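Local coordinates for erythrocyte membrane protein 1 (Plasmodium falciparum, PDB 2XU0), which probably binds receptors on the host cell surface through adhesive domains such as this N-terminal segment with its Duffy-binding-like domain, which belongs to the rosetting type, at residues 188-193 against 276-281; 259-264 against 300-305; 264-269 against 295-300. The protein carries 10 engineered substitutions. All coordinates share one frame; numbering follows the deposited sequence.

Interaction 1 of 3, residues 188-193 against 276-281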
ATOM      1  N   ILE A 188       0.335   6.666   9.802  1.00 32.39           N
ATOM      2  CA  ILE A 188      -0.939   5.992  10.083  1.00 32.68           C
ATOM      3  C   ILE A 188      -2.011   6.515   9.130  1.00 35.09           C
ATOM      4  O   ILE A 188      -2.786   5.725   8.594  1.00 34.14           O
ATOM      5  CB  ILE A 188      -1.351   6.189  11.581  1.00 35.53           C
ATOM      6  CG1 ILE A 188      -0.334   5.523  12.538  1.00 36.47           C
ATOM      7  CG2 ILE A 188      -2.795   5.723  11.827  1.00 34.40           C
ATOM      8  CD1 ILE A 188      -0.755   5.489  14.111  1.00 41.68           C
ATOM      9  N   CYS A 189      -2.075   7.863   8.948  1.00 31.28           N
ATOM     10  CA  CYS A 189      -3.007   8.513   8.027  1.00 31.48           C
ATOM     11  C   CYS A 189      -2.791   7.965   6.581  1.00 31.63           C
ATOM     12  O   CYS A 189      -3.764   7.692   5.891  1.00 28.40           O
ATOM     13  CB  CYS A 189      -2.849  10.036   8.098  1.00 32.39           C
ATOM     14  SG  CYS A 189      -3.161  10.724   9.752  1.00 36.00           S
ATOM     15  N   THR A 190      -1.529   7.761   6.167  1.00 28.74           N
ATOM     16  CA  THR A 190      -1.166   7.177   4.839  1.00 30.02           C
ATOM     17  C   THR A 190      -1.739   5.740   4.731  1.00 33.98           C
ATOM     18  O   THR A 190      -2.365   5.414   3.724  1.00 32.11           O
ATOM     19  CB  THR A 190       0.377   7.211   4.630  1.00 34.98           C
ATOM     20  OG1 THR A 190       0.773   8.579   4.513  1.00 33.06           O
ATOM     21  CG2 THR A 190       0.831   6.473   3.363  1.00 37.24           C
ATOM     22  N   SER A 191      -1.553   4.893   5.790  1.00 32.30           N
ATOM     23  CA  SER A 191      -2.070   3.518   5.745  1.00 32.14           C
ATOM     24  C   SER A 191      -3.575   3.494   5.705  1.00 33.05           C
ATOM     25  O   SER A 191      -4.146   2.685   4.972  1.00 33.09           O
ATOM     26  CB  SER A 191      -1.518   2.669   6.887  1.00 38.12           C
ATOM     27  OG  SER A 191      -0.120   2.537   6.708  1.00 45.53           O
ATOM     28  N   LEU A 192      -4.231   4.430   6.446  1.00 28.69           N
ATOM     29  CA  LEU A 192      -5.676   4.596   6.406  1.00 27.87           C
ATOM     30  C   LEU A 192      -6.121   5.017   5.012  1.00 31.53           C
ATOM     31  O   LEU A 192      -7.154   4.545   4.543  1.00 33.79           O
ATOM     32  CB  LEU A 192      -6.144   5.656   7.426  1.00 28.59           C
ATOM     33  CG  LEU A 192      -6.111   5.261   8.928  1.00 33.36           C
ATOM     34  CD1 LEU A 192      -6.637   6.421   9.794  1.00 32.96           C
ATOM     35  CD2 LEU A 192      -6.933   4.029   9.186  1.00 33.87           C
ATOM     36  N   ALA A 193      -5.382   5.914   4.353  1.00 25.24           N
ATOM     37  CA  ALA A 193      -5.741   6.357   2.973  1.00 25.05           C
ATOM     38  C   ALA A 193      -5.657   5.152   2.002  1.00 29.03           C
ATOM     39  O   ALA A 193      -6.475   5.019   1.091  1.00 28.46           O
ATOM     40  CB  ALA A 193      -4.802   7.448   2.534  1.00 25.80           C
ATOM     41  N   ALA A 276      -2.117  13.153  14.514  1.00 39.95           N
ATOM     42  CA  ALA A 276      -1.900  12.456  13.239  1.00 38.12           C
ATOM     43  C   ALA A 276      -2.647  13.211  12.162  1.00 39.68           C
ATOM     44  O   ALA A 276      -3.845  13.477  12.284  1.00 39.24           O
ATOM     45  CB  ALA A 276      -2.378  11.012  13.316  1.00 38.12           C
ATOM     46  N   ASP A 277      -1.934  13.595  11.121  1.00 34.94           N
ATOM     47  CA  ASP A 277      -2.564  14.324  10.021  1.00 34.88           C
ATOM     48  C   ASP A 277      -2.051  13.806   8.692  1.00 37.47           C
ATOM     49  O   ASP A 277      -0.929  13.295   8.632  1.00 36.51           O
ATOM     50  CB  ASP A 277      -2.306  15.849  10.145  1.00 36.87           C
ATOM     51  CG  ASP A 277      -3.106  16.481  11.265  1.00 42.28           C
ATOM     52  OD1 ASP A 277      -4.306  16.772  11.047  1.00 39.39           O
ATOM     53  OD2 ASP A 277      -2.574  16.561  12.395  1.00 46.91           O
ATOM     54  N   TYR A 278      -2.867  13.919   7.638  1.00 34.99           N
ATOM     55  CA  TYR A 278      -2.425  13.474   6.309  1.00 34.41           C
ATOM     56  C   TYR A 278      -1.653  14.603   5.636  1.00 39.79           C
ATOM     57  O   TYR A 278      -2.126  15.743   5.599  1.00 38.74           O
ATOM     58  CB  TYR A 278      -3.625  13.066   5.438  1.00 33.59           C
ATOM     59  CG  TYR A 278      -3.220  12.344   4.166  1.00 31.60           C
ATOM     60  CD1 TYR A 278      -2.689  11.058   4.213  1.00 34.05           C
ATOM     61  CD2 TYR A 278      -3.377  12.941   2.921  1.00 30.34           C
ATOM     62  CE1 TYR A 278      -2.294  10.398   3.055  1.00 36.33           C
ATOM     63  CE2 TYR A 278      -3.038  12.263   1.746  1.00 30.95           C
ATOM     64  CZ  TYR A 278      -2.498  10.987   1.823  1.00 39.07           C
ATOM     65  OH  TYR A 278      -2.056  10.319   0.709  1.00 40.69           O
ATOM     66  N   PHE A 279      -0.481  14.289   5.098  1.00 34.87           N
ATOM     67  CA  PHE A 279       0.308  15.299   4.411  1.00 34.44           C
ATOM     68  C   PHE A 279       0.595  14.854   2.997  1.00 36.01           C
ATOM     69  O   PHE A 279       0.950  13.692   2.769  1.00 34.28           O
ATOM     70  CB  PHE A 279       1.656  15.547   5.126  1.00 36.62           C
ATOM     71  CG  PHE A 279       1.599  16.085   6.534  1.00 39.54           C
ATOM     72  CD1 PHE A 279       1.888  17.418   6.798  1.00 43.13           C
ATOM     73  CD2 PHE A 279       1.325  15.242   7.609  1.00 41.99           C
ATOM     74  CE1 PHE A 279       1.900  17.898   8.112  1.00 44.25           C
ATOM     75  CE2 PHE A 279       1.316  15.731   8.922  1.00 45.59           C
ATOM     76  CZ  PHE A 279       1.598  17.059   9.163  1.00 43.84           C
ATOM     77  N   ARG A 280       0.513  15.793   2.055  1.00 33.00           N
ATOM     78  CA  ARG A 280       0.847  15.563   0.645  1.00 33.38           C
ATOM     79  C   ARG A 280       1.339  16.858   0.030  1.00 36.09           C
ATOM     80  O   ARG A 280       1.039  17.932   0.563  1.00 37.56           O
ATOM     81  CB  ARG A 280      -0.324  14.942  -0.154  1.00 35.39           C
ATOM     82  CG  ARG A 280      -1.672  15.629   0.033  1.00 43.49           C
ATOM     83  CD  ARG A 280      -2.626  15.314  -1.094  1.00 49.27           C
ATOM     84  NE  ARG A 280      -2.181  15.979  -2.309  1.00 57.40           N
ATOM     85  CZ  ARG A 280      -2.630  17.151  -2.731  1.00 62.46           C
ATOM     86  NH1 ARG A 280      -3.612  17.768  -2.081  1.00 44.81           N
ATOM     87  NH2 ARG A 280      -2.132  17.700  -3.825  1.00 51.78           N
ATOM     88  N   LYS A 281       2.147  16.764  -1.037  1.00 29.18           N
ATOM     89  CA  LYS A 281       2.715  17.929  -1.710  1.00 30.14           C
ATOM     90  C   LYS A 281       2.221  18.059  -3.118  1.00 35.77           C
ATOM     91  O   LYS A 281       1.973  17.055  -3.777  1.00 35.52           O
ATOM     92  CB  LYS A 281       4.253  17.888  -1.731  1.00 31.72           C
ATOM     93  CG  LYS A 281       4.858  17.989  -0.343  1.00 33.50           C
ATOM     94  CD  LYS A 281       6.352  18.017  -0.392  1.00 38.19           C
ATOM     95  CE  LYS A 281       6.904  17.980   1.013  1.00 30.54           C
ATOM     96  NZ  LYS A 281       8.381  17.869   0.996  1.00 35.40           N
TER
HETATM   97  O   HOH W   1       0.334  11.351   5.531  1.00 42.83           O

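Interaction 2 of 3, residues 259-264 against 300-305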
ATOM      1  N   ILE A 259     -20.414  10.096  -3.606  1.00 31.36           N
ATOM      2  CA  ILE A 259     -21.379  10.795  -2.776  1.00 32.37           C
ATOM      3  C   ILE A 259     -21.173  10.547  -1.288  1.00 38.61           C
ATOM      4  O   ILE A 259     -21.263  11.488  -0.497  1.00 39.90           O
ATOM      5  CB  ILE A 259     -22.832  10.535  -3.270  1.00 35.96           C
ATOM      6  CG1 ILE A 259     -23.112  11.326  -4.577  1.00 35.48           C
ATOM      7  CG2 ILE A 259     -23.878  10.896  -2.194  1.00 38.91           C
ATOM      8  CD1 ILE A 259     -24.134  10.622  -5.540  1.00 40.51           C
ATOM      9  N   ASN A 260     -20.841   9.306  -0.907  1.00 34.72           N
ATOM     10  CA  ASN A 260     -20.700   8.958   0.499  1.00 34.81           C
ATOM     11  C   ASN A 260     -19.292   8.887   1.022  1.00 38.12           C
ATOM     12  O   ASN A 260     -19.121   8.616   2.208  1.00 39.22           O
ATOM     13  CB  ASN A 260     -21.451   7.647   0.778  1.00 39.44           C
ATOM     14  CG  ASN A 260     -22.936   7.769   0.548  1.00 50.13           C
ATOM     15  OD1 ASN A 260     -23.669   8.284   1.386  1.00 46.93           O
ATOM     16  ND2 ASN A 260     -23.387   7.403  -0.630  1.00 37.17           N
ATOM     17  N   ARG A 261     -18.276   9.102   0.167  1.00 34.26           N
ATOM     18  CA  ARG A 261     -16.864   8.964   0.571  1.00 33.87           C
ATOM     19  C   ARG A 261     -16.455   9.784   1.785  1.00 35.47           C
ATOM     20  O   ARG A 261     -15.631   9.334   2.564  1.00 34.09           O
ATOM     21  CB  ARG A 261     -15.895   9.166  -0.615  1.00 34.62           C
ATOM     22  CG  ARG A 261     -15.825  10.607  -1.133  1.00 38.77           C
ATOM     23  CD  ARG A 261     -15.008  10.723  -2.408  1.00 33.03           C
ATOM     24  NE  ARG A 261     -13.571  10.527  -2.185  1.00 25.98           N
ATOM     25  CZ  ARG A 261     -12.714  11.488  -1.876  1.00 33.92           C
ATOM     26  NH1 ARG A 261     -13.138  12.737  -1.713  1.00 32.51           N
ATOM     27  NH2 ARG A 261     -11.430  11.215  -1.733  1.00 23.98           N
ATOM     28  N   GLU A 262     -17.052  10.976   1.955  1.00 33.53           N
ATOM     29  CA  GLU A 262     -16.742  11.868   3.063  1.00 33.00           C
ATOM     30  C   GLU A 262     -17.088  11.263   4.419  1.00 34.34           C
ATOM     31  O   GLU A 262     -16.236  11.284   5.290  1.00 33.65           O
ATOM     32  CB  GLU A 262     -17.415  13.224   2.861  1.00 34.97           C
ATOM     33  CG  GLU A 262     -17.052  14.202   3.958  1.00 43.72           C
ATOM     34  CD  GLU A 262     -17.807  15.511   3.875  1.00 65.28           C
ATOM     35  OE1 GLU A 262     -18.472  15.874   4.871  1.00 74.67           O
ATOM     36  OE2 GLU A 262     -17.723  16.177   2.818  1.00 50.84           O
ATOM     37  N   GLN A 263     -18.314  10.729   4.593  1.00 33.42           N
ATOM     38  CA  GLN A 263     -18.777  10.055   5.830  1.00 35.02           C
ATOM     39  C   GLN A 263     -17.968   8.780   6.053  1.00 38.67           C
ATOM     40  O   GLN A 263     -17.557   8.490   7.188  1.00 39.94           O
ATOM     41  CB  GLN A 263     -20.251   9.636   5.729  1.00 37.44           C
ATOM     42  CG  GLN A 263     -21.220  10.690   5.259  1.00 52.09           C
ATOM     43  CD  GLN A 263     -22.610  10.124   5.208  1.00 67.26           C
ATOM     44  OE1 GLN A 263     -23.211   9.805   6.242  1.00 61.96           O
ATOM     45  NE2 GLN A 263     -23.142   9.970   3.995  1.00 57.37           N
ATOM     46  N   ILE A 264     -17.703   8.029   4.964  1.00 33.60           N
ATOM     47  CA  ILE A 264     -16.881   6.815   5.036  1.00 31.85           C
ATOM     48  C   ILE A 264     -15.486   7.156   5.621  1.00 35.37           C
ATOM     49  O   ILE A 264     -15.022   6.467   6.539  1.00 36.20           O
ATOM     50  CB  ILE A 264     -16.847   6.052   3.674  1.00 34.73           C
ATOM     51  CG1 ILE A 264     -18.252   5.431   3.379  1.00 36.10           C
ATOM     52  CG2 ILE A 264     -15.742   4.931   3.678  1.00 32.67           C
ATOM     53  CD1 ILE A 264     -18.711   5.335   1.831  1.00 37.33           C
ATOM     54  N   GLY A 300     -14.549  17.294   7.187  1.00 42.59           N
ATOM     55  CA  GLY A 300     -15.349  17.169   5.977  1.00 42.49           C
ATOM     56  C   GLY A 300     -14.568  16.445   4.894  1.00 46.21           C
ATOM     57  O   GLY A 300     -14.175  15.291   5.105  1.00 46.48           O
ATOM     58  N   ALA A 301     -14.320  17.125   3.736  1.00 40.76           N
ATOM     59  CA  ALA A 301     -13.635  16.563   2.564  1.00 40.11           C
ATOM     60  C   ALA A 301     -12.365  15.793   2.893  1.00 37.40           C
ATOM     61  O   ALA A 301     -11.454  16.352   3.494  1.00 35.92           O
ATOM     62  CB  ALA A 301     -13.338  17.652   1.535  1.00 41.31           C
ATOM     63  N   PRO A 302     -12.274  14.501   2.506  1.00 31.76           N
ATOM     64  CA  PRO A 302     -11.060  13.726   2.823  1.00 30.03           C
ATOM     65  C   PRO A 302      -9.772  14.405   2.352  1.00 34.30           C
ATOM     66  O   PRO A 302      -9.766  15.075   1.315  1.00 34.07           O
ATOM     67  CB  PRO A 302     -11.309  12.389   2.120  1.00 31.47           C
ATOM     68  CG  PRO A 302     -12.779  12.268   2.059  1.00 35.24           C
ATOM     69  CD  PRO A 302     -13.304  13.660   1.865  1.00 31.73           C
ATOM     70  N   PRO A 303      -8.645  14.262   3.060  1.00 32.33           N
ATOM     71  CA  PRO A 303      -7.414  14.916   2.569  1.00 32.48           C
ATOM     72  C   PRO A 303      -6.739  14.095   1.467  1.00 33.83           C
ATOM     73  O   PRO A 303      -5.718  14.509   0.940  1.00 31.47           O
ATOM     74  CB  PRO A 303      -6.541  15.016   3.825  1.00 33.45           C
ATOM     75  CG  PRO A 303      -6.995  13.869   4.681  1.00 36.62           C
ATOM     76  CD  PRO A 303      -8.384  13.461   4.273  1.00 32.45           C
ATOM     77  N   THR A 304      -7.294  12.908   1.166  1.00 29.61           N
ATOM     78  CA  THR A 304      -6.726  11.986   0.191  1.00 29.19           C
ATOM     79  C   THR A 304      -7.605  11.842  -1.036  1.00 32.47           C
ATOM     80  O   THR A 304      -8.841  11.960  -0.974  1.00 30.41           O
ATOM     81  CB  THR A 304      -6.375  10.587   0.843  1.00 36.91           C
ATOM     82  OG1 THR A 304      -5.786   9.748  -0.152  1.00 39.47           O
ATOM     83  CG2 THR A 304      -7.599   9.845   1.378  1.00 30.61           C
ATOM     84  N   TYR A 305      -6.941  11.484  -2.136  1.00 30.38           N
ATOM     85  CA  TYR A 305      -7.542  11.183  -3.434  1.00 29.91           C
ATOM     86  C   TYR A 305      -7.005   9.843  -3.956  1.00 33.32           C
ATOM     87  O   TYR A 305      -7.096   9.572  -5.142  1.00 33.73           O
ATOM     88  CB  TYR A 305      -7.299  12.330  -4.411  1.00 30.02           C
ATOM     89  CG  TYR A 305      -7.852  13.642  -3.882  1.00 31.52           C
ATOM     90  CD1 TYR A 305      -9.194  13.989  -4.072  1.00 31.67           C
ATOM     91  CD2 TYR A 305      -7.052  14.509  -3.139  1.00 32.17           C
ATOM     92  CE1 TYR A 305      -9.701  15.204  -3.588  1.00 31.85           C
ATOM     93  CE2 TYR A 305      -7.557  15.711  -2.638  1.00 33.08           C
ATOM     94  CZ  TYR A 305      -8.861  16.078  -2.915  1.00 39.43           C
ATOM     95  OH  TYR A 305      -9.318  17.276  -2.420  1.00 47.19           O
TER
HETATM   96  O   HOH W   2     -11.469  14.823  -0.820  1.00 43.59           O
HETATM   97  O   HOH W   3     -14.510  12.988   6.499  1.00 39.63           O

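Interaction 3 of 3, residues 264-269 against 295-300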
ATOM      1  N   ILE A 264     -17.703   8.029   4.964  1.00 33.60           N
ATOM      2  CA  ILE A 264     -16.881   6.815   5.036  1.00 31.85           C
ATOM      3  C   ILE A 264     -15.486   7.156   5.621  1.00 35.37           C
ATOM      4  O   ILE A 264     -15.022   6.467   6.539  1.00 36.20           O
ATOM      5  CB  ILE A 264     -16.847   6.052   3.674  1.00 34.73           C
ATOM      6  CG1 ILE A 264     -18.252   5.431   3.379  1.00 36.10           C
ATOM      7  CG2 ILE A 264     -15.742   4.931   3.678  1.00 32.67           C
ATOM      8  CD1 ILE A 264     -18.711   5.335   1.831  1.00 37.33           C
ATOM      9  N   TRP A 265     -14.856   8.256   5.143  1.00 30.69           N
ATOM     10  CA  TRP A 265     -13.538   8.694   5.656  1.00 28.70           C
ATOM     11  C   TRP A 265     -13.647   9.042   7.143  1.00 33.54           C
ATOM     12  O   TRP A 265     -12.703   8.781   7.889  1.00 32.91           O
ATOM     13  CB  TRP A 265     -13.016   9.919   4.889  1.00 26.52           C
ATOM     14  CG  TRP A 265     -11.668  10.405   5.396  1.00 26.31           C
ATOM     15  CD1 TRP A 265     -11.431  11.490   6.187  1.00 28.78           C
ATOM     16  CD2 TRP A 265     -10.402   9.755   5.220  1.00 25.61           C
ATOM     17  NE1 TRP A 265     -10.108  11.532   6.549  1.00 28.05           N
ATOM     18  CE2 TRP A 265      -9.442  10.513   5.918  1.00 28.76           C
ATOM     19  CE3 TRP A 265      -9.979   8.612   4.510  1.00 26.25           C
ATOM     20  CZ2 TRP A 265      -8.094  10.154   5.954  1.00 28.33           C
ATOM     21  CZ3 TRP A 265      -8.645   8.256   4.552  1.00 26.48           C
ATOM     22  CH2 TRP A 265      -7.710   9.039   5.227  1.00 27.30           C
ATOM     23  N   LYS A 266     -14.779   9.702   7.545  1.00 31.79           N
ATOM     24  CA  LYS A 266     -15.054  10.093   8.940  1.00 31.39           C
ATOM     25  C   LYS A 266     -15.113   8.830   9.802  1.00 36.66           C
ATOM     26  O   LYS A 266     -14.389   8.742  10.774  1.00 37.83           O
ATOM     27  CB  LYS A 266     -16.358  10.921   9.028  1.00 32.65           C
ATOM     28  CG  LYS A 266     -16.545  11.605  10.373  1.00 46.36           C
ATOM     29  CD  LYS A 266     -17.723  12.567  10.397  1.00 48.86           C
ATOM     30  CE  LYS A 266     -17.893  13.137  11.792  1.00 61.10           C
ATOM     31  NZ  LYS A 266     -19.117  13.976  11.915  1.00 67.03           N
ATOM     32  N   ALA A 267     -15.886   7.803   9.393  1.00 34.86           N
ATOM     33  CA  ALA A 267     -15.925   6.538  10.136  1.00 34.00           C
ATOM     34  C   ALA A 267     -14.530   5.875  10.220  1.00 38.24           C
ATOM     35  O   ALA A 267     -14.088   5.471  11.302  1.00 37.01           O
ATOM     36  CB  ALA A 267     -16.933   5.595   9.495  1.00 34.36           C
ATOM     37  N   LEU A 268     -13.813   5.810   9.082  1.00 34.36           N
ATOM     38  CA  LEU A 268     -12.486   5.208   9.033  1.00 34.42           C
ATOM     39  C   LEU A 268     -11.504   5.815  10.021  1.00 38.48           C
ATOM     40  O   LEU A 268     -10.628   5.107  10.530  1.00 36.37           O
ATOM     41  CB  LEU A 268     -11.920   5.256   7.581  1.00 34.23           C
ATOM     42  CG  LEU A 268     -10.515   4.624   7.341  1.00 36.43           C
ATOM     43  CD1 LEU A 268     -10.535   3.081   7.518  1.00 35.13           C
ATOM     44  CD2 LEU A 268     -10.011   4.976   5.954  1.00 35.37           C
ATOM     45  N   THR A 269     -11.615   7.137  10.251  1.00 36.97           N
ATOM     46  CA  THR A 269     -10.720   7.868  11.155  1.00 37.55           C
ATOM     47  C   THR A 269     -11.265   8.022  12.603  1.00 42.82           C
ATOM     48  O   THR A 269     -10.597   8.671  13.404  1.00 42.12           O
ATOM     49  CB  THR A 269     -10.375   9.242  10.585  1.00 37.63           C
ATOM     50  OG1 THR A 269     -11.608   9.902  10.312  1.00 34.67           O
ATOM     51  CG2 THR A 269      -9.482   9.178   9.363  1.00 31.47           C
ATOM     52  N   CYS A 295      -6.334  12.553  11.307  1.00 32.21           N
ATOM     53  CA  CYS A 295      -6.240  12.423   9.840  1.00 33.09           C
ATOM     54  C   CYS A 295      -7.371  13.146   9.098  1.00 37.71           C
ATOM     55  O   CYS A 295      -7.790  12.678   8.031  1.00 37.35           O
ATOM     56  CB  CYS A 295      -6.155  10.952   9.417  1.00 32.92           C
ATOM     57  SG  CYS A 295      -4.950   9.965  10.328  1.00 36.16           S
ATOM     58  N   GLY A 296      -7.858  14.267   9.659  1.00 32.67           N
ATOM     59  CA  GLY A 296      -8.946  15.031   9.061  1.00 31.15           C
ATOM     60  C   GLY A 296     -10.341  14.543   9.378  1.00 36.10           C
ATOM     61  O   GLY A 296     -11.302  14.941   8.710  1.00 36.19           O
ATOM     62  N   HIS A 297     -10.472  13.708  10.421  1.00 36.19           N
ATOM     63  CA  HIS A 297     -11.742  13.149  10.907  1.00 37.84           C
ATOM     64  C   HIS A 297     -12.816  14.223  11.100  1.00 43.65           C
ATOM     65  O   HIS A 297     -14.000  13.980  10.827  1.00 44.74           O
ATOM     66  CB  HIS A 297     -11.504  12.401  12.246  1.00 39.55           C
ATOM     67  CG  HIS A 297     -12.745  11.872  12.907  1.00 43.64           C
ATOM     68  ND1 HIS A 297     -13.432  10.792  12.392  1.00 45.65           N
ATOM     69  CD2 HIS A 297     -13.408  12.333  13.996  1.00 46.08           C
ATOM     70  CE1 HIS A 297     -14.479  10.618  13.191  1.00 45.59           C
ATOM     71  NE2 HIS A 297     -14.498  11.520  14.174  1.00 45.95           N
ATOM     72  N   ASN A 298     -12.419  15.399  11.581  1.00 40.68           N
ATOM     73  CA  ASN A 298     -13.403  16.455  11.893  1.00 41.58           C
ATOM     74  C   ASN A 298     -13.565  17.513  10.818  1.00 44.61           C
ATOM     75  O   ASN A 298     -14.279  18.474  11.066  1.00 45.67           O
ATOM     76  CB  ASN A 298     -13.015  17.147  13.235  1.00 46.07           C
ATOM     77  CG  ASN A 298     -12.738  16.228  14.405  1.00 60.62           C
ATOM     78  OD1 ASN A 298     -11.586  16.063  14.840  1.00 57.63           O
ATOM     79  ND2 ASN A 298     -13.788  15.627  14.946  1.00 48.74           N
ATOM     80  N   GLU A 299     -12.938  17.336   9.631  1.00 40.70           N
ATOM     81  CA  GLU A 299     -12.831  18.345   8.575  1.00 40.44           C
ATOM     82  C   GLU A 299     -13.658  18.264   7.295  1.00 45.14           C
ATOM     83  O   GLU A 299     -13.486  19.111   6.414  1.00 44.08           O
ATOM     84  CB  GLU A 299     -11.354  18.566   8.225  1.00 41.60           C
ATOM     85  CG  GLU A 299     -10.554  19.259   9.317  1.00 46.81           C
ATOM     86  CD  GLU A 299      -9.081  18.914   9.294  1.00 52.86           C
ATOM     87  OE1 GLU A 299      -8.372  19.366   8.365  1.00 43.95           O
ATOM     88  OE2 GLU A 299      -8.644  18.152  10.185  1.00 39.44           O
ATOM     89  N   GLY A 300     -14.549  17.294   7.187  1.00 42.59           N
ATOM     90  CA  GLY A 300     -15.349  17.169   5.977  1.00 42.49           C
ATOM     91  C   GLY A 300     -14.568  16.445   4.894  1.00 46.21           C
ATOM     92  O   GLY A 300     -14.175  15.291   5.105  1.00 46.48           O
TER

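Interaction 1 of 3, residues 188-193 against 276-281
Tyr278 lies against the flank of helix 186-204, where Cys189, Thr190 and Ala193 receive it. Its CB comes first, 4.1 Å from CB of Cys189. CG stands anti to the backbone N (chi1 -169°), which starts the ring off toward the helix although the bond from CA to CB does not aim there. Farther out, CD1 of Tyr278 rests 3.9 Å from the carbonyl carbon of Cys189, and CE1 reaches CA of Thr190, also at 3.9 Å. CA of Thr190 lies in the plane of the ring, so the tyrosine meets the helix backbone with an edge. CB of Ala193, one turn beyond Cys189, approaches the same CE1 obliquely; a methyl group there lets the ring come close to the helix. At the tip, OH is hydrogen-bonded to Glu27, a polar partner for a buried hydroxyl.

The sulfur of Cys189 packs against the backbone leading into the tyrosine. SG, beside its own backbone N, is 3.4 Å from N of Asp277 and 3.7 Å from CB of Ala276, a residue small enough to admit the sulfur, which is in a disulfide with Cys295. The polar link between the segments is a water, held by Thr190 OG1 and accepting from Phe279 N at 3.1 Å.

Within the Duffy-binding domain, the contact sets helix 186-204 beside the approach to strand 279-281, which pairs antiparallel with 287-289, while helix 22-39 of the N-terminal segment supplies Glu27 and touches Thr190 and Arg280 through Arg23.

Interaction 2 of 3, residues 259-264 against 300-305
CG of Arg261 sits between the backbone N and the carbonyl carbon (chi1 70°); the chain bends at chi3, turning NE aside, and the guanidinium beyond it meets Pro302 and Thr304. In Glu262, CG anti to the backbone N begins an extended chain that runs beside Gly300. The guanidinium of Arg261 is used on both a face and its edge. Over one face lies CG of Pro302, 3.7 Å above the plane and displaced toward the rim, so the cation is backed by an apolar proline CH2 near its rim. At the edge, NH2 donates to the carbonyl O of Thr304 at 2.8 Å, a bond somewhat bent at hydrogen (133°), with the acceptor nearly in the guanidinium plane. NH1 gives a second bond at 2.8 Å to a water, which in turn donates to O of Pro302. Asp307, just beyond the segment, takes NE in a salt bridge. With its donors directed to separate acceptors, the group is fixed in rotation, and the carboxylate probably helps to balance its buried charge.

This is helix-to-loop packing inside the Duffy-binding domain: helix 249-268 meets the irregular connection that leads from strand 287-289 to helix 311-338. Consecutive prolines stiffen that connection, and Pro302 turns its ring toward the helix while Pro303 faces the other way.

Nearer the solvent, Glu262 meets Gly300 through its CG methylene and carboxylate carbon CD: CG lies 3.3 Å from O of Gly300. The backbone of Gly300, with its positive phi, would press a side chain against the preceding carbonyl, a conformation that suits glycine. A water donates to both Glu262 O and Gly300 O, at 2.7 Å each, joining two backbone carbonyls that cannot bond one another.

Interaction 3 of 3, residues 264-269 against 295-300
Hydrogen bonds donated by His297 and by Trp265 carry the polar side of this contact. ND1 of His297 lies 2.9 Å from OG1 of Thr269 and donates to it. The same N-H makes a weak second hydrogen bond to O of Lys266, 2.8 Å from ND1 and bent to 124°. CG anti to the backbone N (chi1 175°) sends the histidine ring out toward the helix end, and both acceptors lie at its edge, in plane. Here the regular i to i+4 bonding ends, and Lys266 O, which accepts a weak bond from Thr269 N, can also take the imidazole N-H. The indole NE1 of Trp265 donates to O of Cys295 at 3.0 Å, the acceptor lying in the ring plane.

Within the Duffy-binding domain, the C-terminal end of helix 249-268 packs against the loop after strand 287-289, which makes a type I beta turn from Gly296 to Glu299. Positive phi at Gly296 suits a residue without a side chain.

Apolar contacts accompany these bonds. CG2 of Thr269 lies over one face of the indole, toward its rim, and touches CB of Cys295 at 3.8 Å. That CB is also 4.0 Å from CZ2 of Trp265. The extended Lys266 chain crosses the imidazole obliquely, its CG 3.6 Å from CE1 of His297, and takes its ammonium on to O of Leu81 and the ring of Phe82.

In the fold
The three contacts form one continuous cluster in the Duffy-binding domain. Interactions 2 and 3 use successive parts of helix 249-268, their centres about 7 Å apart, and interaction 3 is nested in the loop that interaction 2 closes. Trp265 joins them: its NE1 is 3.4 Å from CD of Pro303. Interaction 1 is tied to interaction 3 by the disulfide Cys189-Cys295, SG to SG 2.0 Å, and to interaction 2 where CD2 of Tyr278 lies 3.4 Å from O of Pro303. Glu27 of helix 22-39 bonds Tyr278 in interaction 1 and Thr304 in interaction 2. All three lie away from the magnesium and proline sites.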